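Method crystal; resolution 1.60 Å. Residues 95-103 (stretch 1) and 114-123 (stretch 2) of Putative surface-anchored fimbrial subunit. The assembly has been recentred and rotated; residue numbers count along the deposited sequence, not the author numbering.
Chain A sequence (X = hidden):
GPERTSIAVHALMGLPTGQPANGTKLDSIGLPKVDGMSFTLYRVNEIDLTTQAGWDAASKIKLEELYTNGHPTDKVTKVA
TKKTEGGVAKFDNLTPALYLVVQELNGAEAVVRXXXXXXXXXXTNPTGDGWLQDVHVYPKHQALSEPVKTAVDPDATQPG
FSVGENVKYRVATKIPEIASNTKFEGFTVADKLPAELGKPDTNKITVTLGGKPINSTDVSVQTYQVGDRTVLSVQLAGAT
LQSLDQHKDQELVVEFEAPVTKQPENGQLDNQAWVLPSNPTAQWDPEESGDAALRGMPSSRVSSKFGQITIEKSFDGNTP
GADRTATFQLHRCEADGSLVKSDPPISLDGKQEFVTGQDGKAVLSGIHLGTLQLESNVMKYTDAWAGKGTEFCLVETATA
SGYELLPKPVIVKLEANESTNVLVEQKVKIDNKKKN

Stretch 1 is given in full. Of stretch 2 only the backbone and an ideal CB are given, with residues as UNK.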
ATOM      1  N   THR A  95     -37.201  18.304   7.335  1.00 15.38           N
ATOM      2  CA  THR A  95     -37.942  19.509   7.689  1.00 15.58           C
ATOM      3  C   THR A  95     -37.397  20.645   6.831  1.00 15.03           C
ATOM      4  O   THR A  95     -36.194  20.685   6.531  1.00 14.15           O
ATOM      5  CB  THR A  95     -37.793  19.864   9.209  1.00 16.38           C
ATOM      6  OG1 THR A  95     -36.517  20.466   9.450  1.00 18.91           O
ATOM      7  CG2 THR A  95     -37.895  18.616  10.083  1.00 17.17           C
ATOM      8  N   PRO A  96     -38.268  21.548   6.382  1.00 14.58           N
ATOM      9  CA  PRO A  96     -37.755  22.682   5.617  1.00 14.38           C
ATOM     10  C   PRO A  96     -36.688  23.467   6.396  1.00 14.26           C
ATOM     11  O   PRO A  96     -36.924  23.866   7.531  1.00 15.00           O
ATOM     12  CB  PRO A  96     -39.008  23.519   5.362  1.00 14.44           C
ATOM     13  CG  PRO A  96     -40.129  22.514   5.359  1.00 14.54           C
ATOM     14  CD  PRO A  96     -39.743  21.490   6.380  1.00 14.48           C
ATOM     15  N   ALA A  97     -35.508  23.642   5.800  1.00 13.31           N
ATOM     16  CA  ALA A  97     -34.384  24.300   6.477  1.00 13.06           C
ATOM     17  C   ALA A  97     -33.282  24.637   5.471  1.00 12.49           C
ATOM     18  O   ALA A  97     -33.398  24.280   4.307  1.00 13.09           O
ATOM     19  CB  ALA A  97     -33.820  23.393   7.557  1.00 12.01           C
ATOM     20  N   LEU A  98     -32.248  25.352   5.922  1.00 12.62           N
ATOM     21  CA  LEU A  98     -30.983  25.468   5.189  1.00 12.93           C
ATOM     22  C   LEU A  98     -30.097  24.310   5.616  1.00 12.21           C
ATOM     23  O   LEU A  98     -29.928  24.058   6.819  1.00 11.92           O
ATOM     24  CB  LEU A  98     -30.273  26.806   5.479  1.00 13.35           C
ATOM     25  CG  LEU A  98     -28.991  27.125   4.675  1.00 14.03           C
ATOM     26  CD1 LEU A  98     -29.281  27.224   3.191  1.00 13.01           C
ATOM     27  CD2 LEU A  98     -28.325  28.428   5.172  1.00 15.14           C
ATOM     28  N   TYR A  99     -29.554  23.579   4.641  1.00 11.75           N
ATOM     29  CA  TYR A  99     -28.699  22.442   4.941  1.00 11.84           C
ATOM     30  C   TYR A  99     -27.274  22.630   4.468  1.00 11.29           C
ATOM     31  O   TYR A  99     -26.982  23.434   3.594  1.00 11.93           O
ATOM     32  CB  TYR A  99     -29.280  21.149   4.362  1.00 11.39           C
ATOM     33  CG  TYR A  99     -30.541  20.714   5.087  1.00 11.38           C
ATOM     34  CD1 TYR A  99     -30.474  19.899   6.207  1.00 11.03           C
ATOM     35  CD2 TYR A  99     -31.808  21.133   4.653  1.00 11.22           C
ATOM     36  CE1 TYR A  99     -31.616  19.507   6.881  1.00 11.63           C
ATOM     37  CE2 TYR A  99     -32.968  20.731   5.331  1.00 11.48           C
ATOM     38  CZ  TYR A  99     -32.860  19.913   6.432  1.00 11.14           C
ATOM     39  OH  TYR A  99     -33.984  19.513   7.147  1.00 15.31           O
ATOM     40  N   LEU A 100     -26.378  21.879   5.075  1.00 11.52           N
ATOM     41  CA  LEU A 100     -24.991  21.860   4.669  1.00 11.56           C
ATOM     42  C   LEU A 100     -24.614  20.409   4.385  1.00 11.73           C
ATOM     43  O   LEU A 100     -24.832  19.520   5.218  1.00 11.11           O
ATOM     44  CB  LEU A 100     -24.100  22.491   5.754  1.00 11.99           C
ATOM     45  CG  LEU A 100     -22.607  22.467   5.438  1.00 11.15           C
ATOM     46  CD1 LEU A 100     -22.240  23.629   4.553  1.00 12.02           C
ATOM     47  CD2 LEU A 100     -21.784  22.469   6.761  1.00 14.77           C
ATOM     48  N   VAL A 101     -24.119  20.167   3.167  1.00 11.56           N
ATOM     49  CA  VAL A 101     -23.732  18.840   2.731  1.00 11.32           C
ATOM     50  C   VAL A 101     -22.212  18.751   2.779  1.00 10.51           C
ATOM     51  O   VAL A 101     -21.517  19.549   2.137  1.00 11.57           O
ATOM     52  CB  VAL A 101     -24.244  18.540   1.282  1.00 10.89           C
ATOM     53  CG1 VAL A 101     -23.626  17.258   0.726  1.00 12.11           C
ATOM     54  CG2 VAL A 101     -25.777  18.480   1.254  1.00 10.86           C
ATOM     55  N   VAL A 102     -21.703  17.783   3.520  1.00 10.28           N
ATOM     56  CA  VAL A 102     -20.255  17.625   3.692  1.00 11.01           C
ATOM     57  C   VAL A 102     -19.831  16.270   3.152  1.00 10.72           C
ATOM     58  O   VAL A 102     -20.174  15.244   3.714  1.00 12.11           O
ATOM     59  CB  VAL A 102     -19.815  17.760   5.171  1.00 11.03           C
ATOM     60  CG1 VAL A 102     -18.299  17.523   5.319  1.00 12.45           C
ATOM     61  CG2 VAL A 102     -20.179  19.135   5.709  1.00 10.72           C
ATOM     62  N   GLN A 103     -19.075  16.240   2.068  1.00 11.35           N
ATOM     63  CA  GLN A 103     -18.453  14.977   1.669  1.00 11.37           C
ATOM     64  C   GLN A 103     -17.360  14.608   2.667  1.00 12.39           C
ATOM     65  O   GLN A 103     -16.581  15.458   3.087  1.00 13.04           O
ATOM     66  CB  GLN A 103     -17.832  15.008   0.278  1.00 11.53           C
ATOM     67  CG  GLN A 103     -17.475  13.596  -0.172  1.00 12.55           C
ATOM     68  CD  GLN A 103     -17.061  13.472  -1.629  1.00 13.11           C
ATOM     69  OE1 GLN A 103     -17.018  14.456  -2.390  1.00 14.53           O
ATOM     70  NE2 GLN A 103     -16.760  12.235  -2.041  1.00 13.04           N
ATOM     71  N   UNK A 114     -15.365  16.808  -2.387  1.00 14.46           N
ATOM     72  CA  UNK A 114     -16.058  18.053  -2.560  1.00 15.83           C
ATOM     73  C   UNK A 114     -15.963  18.863  -1.278  1.00 15.03           C
ATOM     74  O   UNK A 114     -15.941  18.294  -0.192  1.00 14.95           O
ATOM     75  CB  UNK A 114     -17.516  17.814  -2.956  1.00 15.83           C
ATOM     76  N   UNK A 115     -15.882  20.176  -1.426  1.00 16.14           N
ATOM     77  CA  UNK A 115     -15.986  21.092  -0.304  1.00 16.78           C
ATOM     78  C   UNK A 115     -17.413  21.087   0.241  1.00 16.14           C
ATOM     79  O   UNK A 115     -18.364  20.741  -0.480  1.00 16.32           O
ATOM     80  CB  UNK A 115     -15.571  22.505  -0.720  1.00 16.78           C
ATOM     81  N   UNK A 116     -17.573  21.492   1.511  1.00 14.47           N
ATOM     82  CA  UNK A 116     -18.923  21.704   2.023  1.00 13.47           C
ATOM     83  C   UNK A 116     -19.706  22.728   1.226  1.00 13.08           C
ATOM     84  O   UNK A 116     -19.129  23.676   0.679  1.00 12.81           O
ATOM     85  CB  UNK A 116     -18.861  22.142   3.488  1.00 13.47           C
ATOM     86  N   UNK A 117     -21.017  22.527   1.123  1.00 12.26           N
ATOM     87  CA  UNK A 117     -21.847  23.466   0.412  1.00 11.81           C
ATOM     88  C   UNK A 117     -23.258  23.502   0.972  1.00 11.71           C
ATOM     89  O   UNK A 117     -23.733  22.550   1.554  1.00 11.57           O
ATOM     90  CB  UNK A 117     -21.877  23.118  -1.078  1.00 11.81           C
ATOM     91  N   UNK A 118     -23.905  24.640   0.787  1.00 11.71           N
ATOM     92  CA  UNK A 118     -25.238  24.888   1.324  1.00 12.50           C
ATOM     93  C   UNK A 118     -26.296  24.447   0.310  1.00 11.92           C
ATOM     94  O   UNK A 118     -26.095  24.556  -0.910  1.00 12.57           O
ATOM     95  CB  UNK A 118     -25.412  26.366   1.677  1.00 12.50           C
ATOM     96  N   UNK A 119     -27.406  23.927   0.838  1.00 11.70           N
ATOM     97  CA  UNK A 119     -28.586  23.552   0.043  1.00 11.19           C
ATOM     98  C   UNK A 119     -29.829  23.933   0.831  1.00 10.85           C
ATOM     99  O   UNK A 119     -30.031  23.446   1.932  1.00 10.01           O
ATOM    100  CB  UNK A 119     -28.588  22.059  -0.291  1.00 11.19           C
ATOM    101  N   UNK A 120     -30.655  24.771   0.244  1.00 10.10           N
ATOM    102  CA  UNK A 120     -31.965  25.078   0.802  1.00 10.70           C
ATOM    103  C   UNK A 120     -32.960  23.972   0.418  1.00 11.31           C
ATOM    104  O   UNK A 120     -32.915  23.434  -0.690  1.00 11.22           O
ATOM    105  CB  UNK A 120     -32.453  26.443   0.313  1.00 10.70           C
ATOM    106  N   UNK A 121     -33.877  23.642   1.327  1.00 11.61           N
ATOM    107  CA  UNK A 121     -34.968  22.739   0.985  1.00 11.85           C
ATOM    108  C   UNK A 121     -36.197  23.196   1.738  1.00 12.25           C
ATOM    109  O   UNK A 121     -36.124  23.441   2.937  1.00 13.55           O
ATOM    110  CB  UNK A 121     -34.625  21.285   1.314  1.00 11.85           C
ATOM    111  N   UNK A 122     -37.324  23.374   1.032  1.00 11.09           N
ATOM    112  CA  UNK A 122     -37.512  23.173  -0.394  1.00 10.79           C
ATOM    113  C   UNK A 122     -36.894  24.312  -1.208  1.00 10.91           C
ATOM    114  O   UNK A 122     -36.384  25.271  -0.638  1.00 11.75           O
ATOM    115  CB  UNK A 122     -39.003  23.045  -0.713  1.00 10.79           C
ATOM    116  N   UNK A 123     -36.948  24.201  -2.532  1.00 10.77           N
ATOM    117  CA  UNK A 123     -36.559  25.287  -3.412  1.00 10.61           C
ATOM    118  C   UNK A 123     -37.741  25.583  -4.314  1.00 10.37           C
ATOM    119  O   UNK A 123     -38.725  24.855  -4.298  1.00 10.30           O
ATOM    120  CB  UNK A 123     -35.308  24.941  -4.221  1.00 10.61           C
TER

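Position 114 has its CA-to-CB bond sideways to stretch 1, and its ideal CB is 3.4 Å from Gln 103 OE1. That oxygen accepts, so a small donor suits: serine, threonine or perhaps asparagine. The residue is Ser 114. Its backbone N donates to Gln 103 OE1 at 2.9 Å, and its OG lies 3.0 Å from the same Gln 103 OE1.

Position 115 points away into space free of stretch 1, so almost any residue would fit. It is Gln 115, and its side chain does not reach stretch 1.

At position 116 phi is -58°. The ideal CB is 3.8 Å from Leu 100 CD1 and 4.0 Å from Val 102 CG2. A compact apolar residue suits; valine, alanine or proline would do, and the phi allows proline. It is Pro 116, whose CB meets Leu 100 CD1 at 4.0 Å and Val 102 CG2 at 4.1 Å.

Position 117 pairs with Val 101 in an antiparallel strand. Its N donates to Val 101 O (3.2 Å) and its O accepts from Val 101 N (2.9 Å). CB lies on the face that carries Val 101, so a large apolar side chain, aromatic or aliphatic, could fold over that valine. It is Phe 117. Val 101 CB sits over one ring face, 3.9 Å from the Phe 117 ring centroid, a CH-pi contact.

Position 118 faces the other side, with Leu 98 and Leu 100. Its ideal CB is 4.2 Å from Leu 98 CD1. Leucine, isoleucine, valine or methionine would suit. It is Leu 118, and its CD2 is 4.0 Å from both Leu 98 CD2 and Leu 100 CD1.

Position 119 returns to the face of Tyr 99 and Val 101. The ideal CB is 4.8 Å from Val 101 CG2, and a beta-branched residue fits the extended backbone. It is Val 119, with CG2 3.9 Å from Val 101 CG2. Its N and O are both hydrogen-bonded to Tyr 99.

At position 120 the ideal CB is 4.4 Å from Leu 98 CD1. Small or medium apolar residues could serve. Ala 120 adds just a methyl to this contact.

Position 121 has its ideal CB 4.4 Å from Tyr 99 CD2. Alanine, serine or valine are candidates. It is Ala 121; its backbone pairs with Ala 97.

Position 122 follows a cis peptide bond, which strongly favours proline. Pro 122 CD packs on Pro 96 CB at 3.7 Å.

Position 123 is out of reach, so stretch 1 sets no preference. Gln 123 NE2 donates to Ala 120 O at 2.8 Å.

Stretch 2 (114-123) SQPFLVAAPQ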
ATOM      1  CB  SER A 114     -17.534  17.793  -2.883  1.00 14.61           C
ATOM      2  OG  SER A 114     -17.693  16.909  -3.989  1.00 19.39           O
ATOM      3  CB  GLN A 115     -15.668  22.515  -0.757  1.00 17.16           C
ATOM      4  CG  GLN A 115     -14.368  22.623  -1.528  1.00 19.66           C
ATOM      5  CD  GLN A 115     -13.207  22.331  -0.665  1.00 21.07           C
ATOM      6  OE1 GLN A 115     -13.098  22.901   0.431  1.00 22.97           O
ATOM      7  NE2 GLN A 115     -12.305  21.464  -1.134  1.00 21.84           N
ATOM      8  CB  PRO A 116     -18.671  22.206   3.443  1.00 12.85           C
ATOM      9  CG  PRO A 116     -17.328  21.684   3.775  1.00 12.69           C
ATOM     10  CD  PRO A 116     -16.555  21.762   2.545  1.00 14.52           C
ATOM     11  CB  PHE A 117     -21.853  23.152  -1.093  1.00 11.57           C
ATOM     12  CG  PHE A 117     -22.506  21.836  -1.455  1.00 10.61           C
ATOM     13  CD1 PHE A 117     -23.838  21.791  -1.848  1.00 11.61           C
ATOM     14  CD2 PHE A 117     -21.780  20.661  -1.443  1.00 11.33           C
ATOM     15  CE1 PHE A 117     -24.448  20.600  -2.174  1.00 12.02           C
ATOM     16  CE2 PHE A 117     -22.377  19.461  -1.756  1.00 11.56           C
ATOM     17  CZ  PHE A 117     -23.699  19.431  -2.167  1.00 12.77           C
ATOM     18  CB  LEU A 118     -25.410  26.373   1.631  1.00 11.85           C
ATOM     19  CG  LEU A 118     -24.535  27.000   2.727  1.00 14.08           C
ATOM     20  CD1 LEU A 118     -24.584  28.533   2.657  1.00 14.64           C
ATOM     21  CD2 LEU A 118     -24.956  26.469   4.083  1.00 14.14           C
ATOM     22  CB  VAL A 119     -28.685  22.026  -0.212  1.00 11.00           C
ATOM     23  CG1 VAL A 119     -29.762  21.732  -1.201  1.00 12.69           C
ATOM     24  CG2 VAL A 119     -27.346  21.453  -0.718  1.00 13.12           C
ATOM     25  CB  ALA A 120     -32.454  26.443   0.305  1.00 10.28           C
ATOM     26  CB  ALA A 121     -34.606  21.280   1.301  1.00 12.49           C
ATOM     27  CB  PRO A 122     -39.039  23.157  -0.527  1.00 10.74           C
ATOM     28  CG  PRO A 122     -39.510  24.017   0.553  1.00 10.19           C
ATOM     29  CD  PRO A 122     -38.559  23.854   1.682  1.00 11.56           C
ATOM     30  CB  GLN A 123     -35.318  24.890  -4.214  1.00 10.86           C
ATOM     31  CG  GLN A 123     -34.131  24.703  -3.302  1.00 11.94           C
ATOM     32  CD  GLN A 123     -32.890  24.307  -4.037  1.00 12.83           C
ATOM     33  OE1 GLN A 123     -32.825  24.414  -5.259  1.00 14.79           O
ATOM     34  NE2 GLN A 123     -31.901  23.819  -3.305  1.00 12.77           N
TER
HETATM   35  O   HOH W   1     -19.513  18.372   0.293  1.00 15.29           O
HETATM   36  O   HOH W   2     -16.391  18.248   2.435  1.00 17.29           O
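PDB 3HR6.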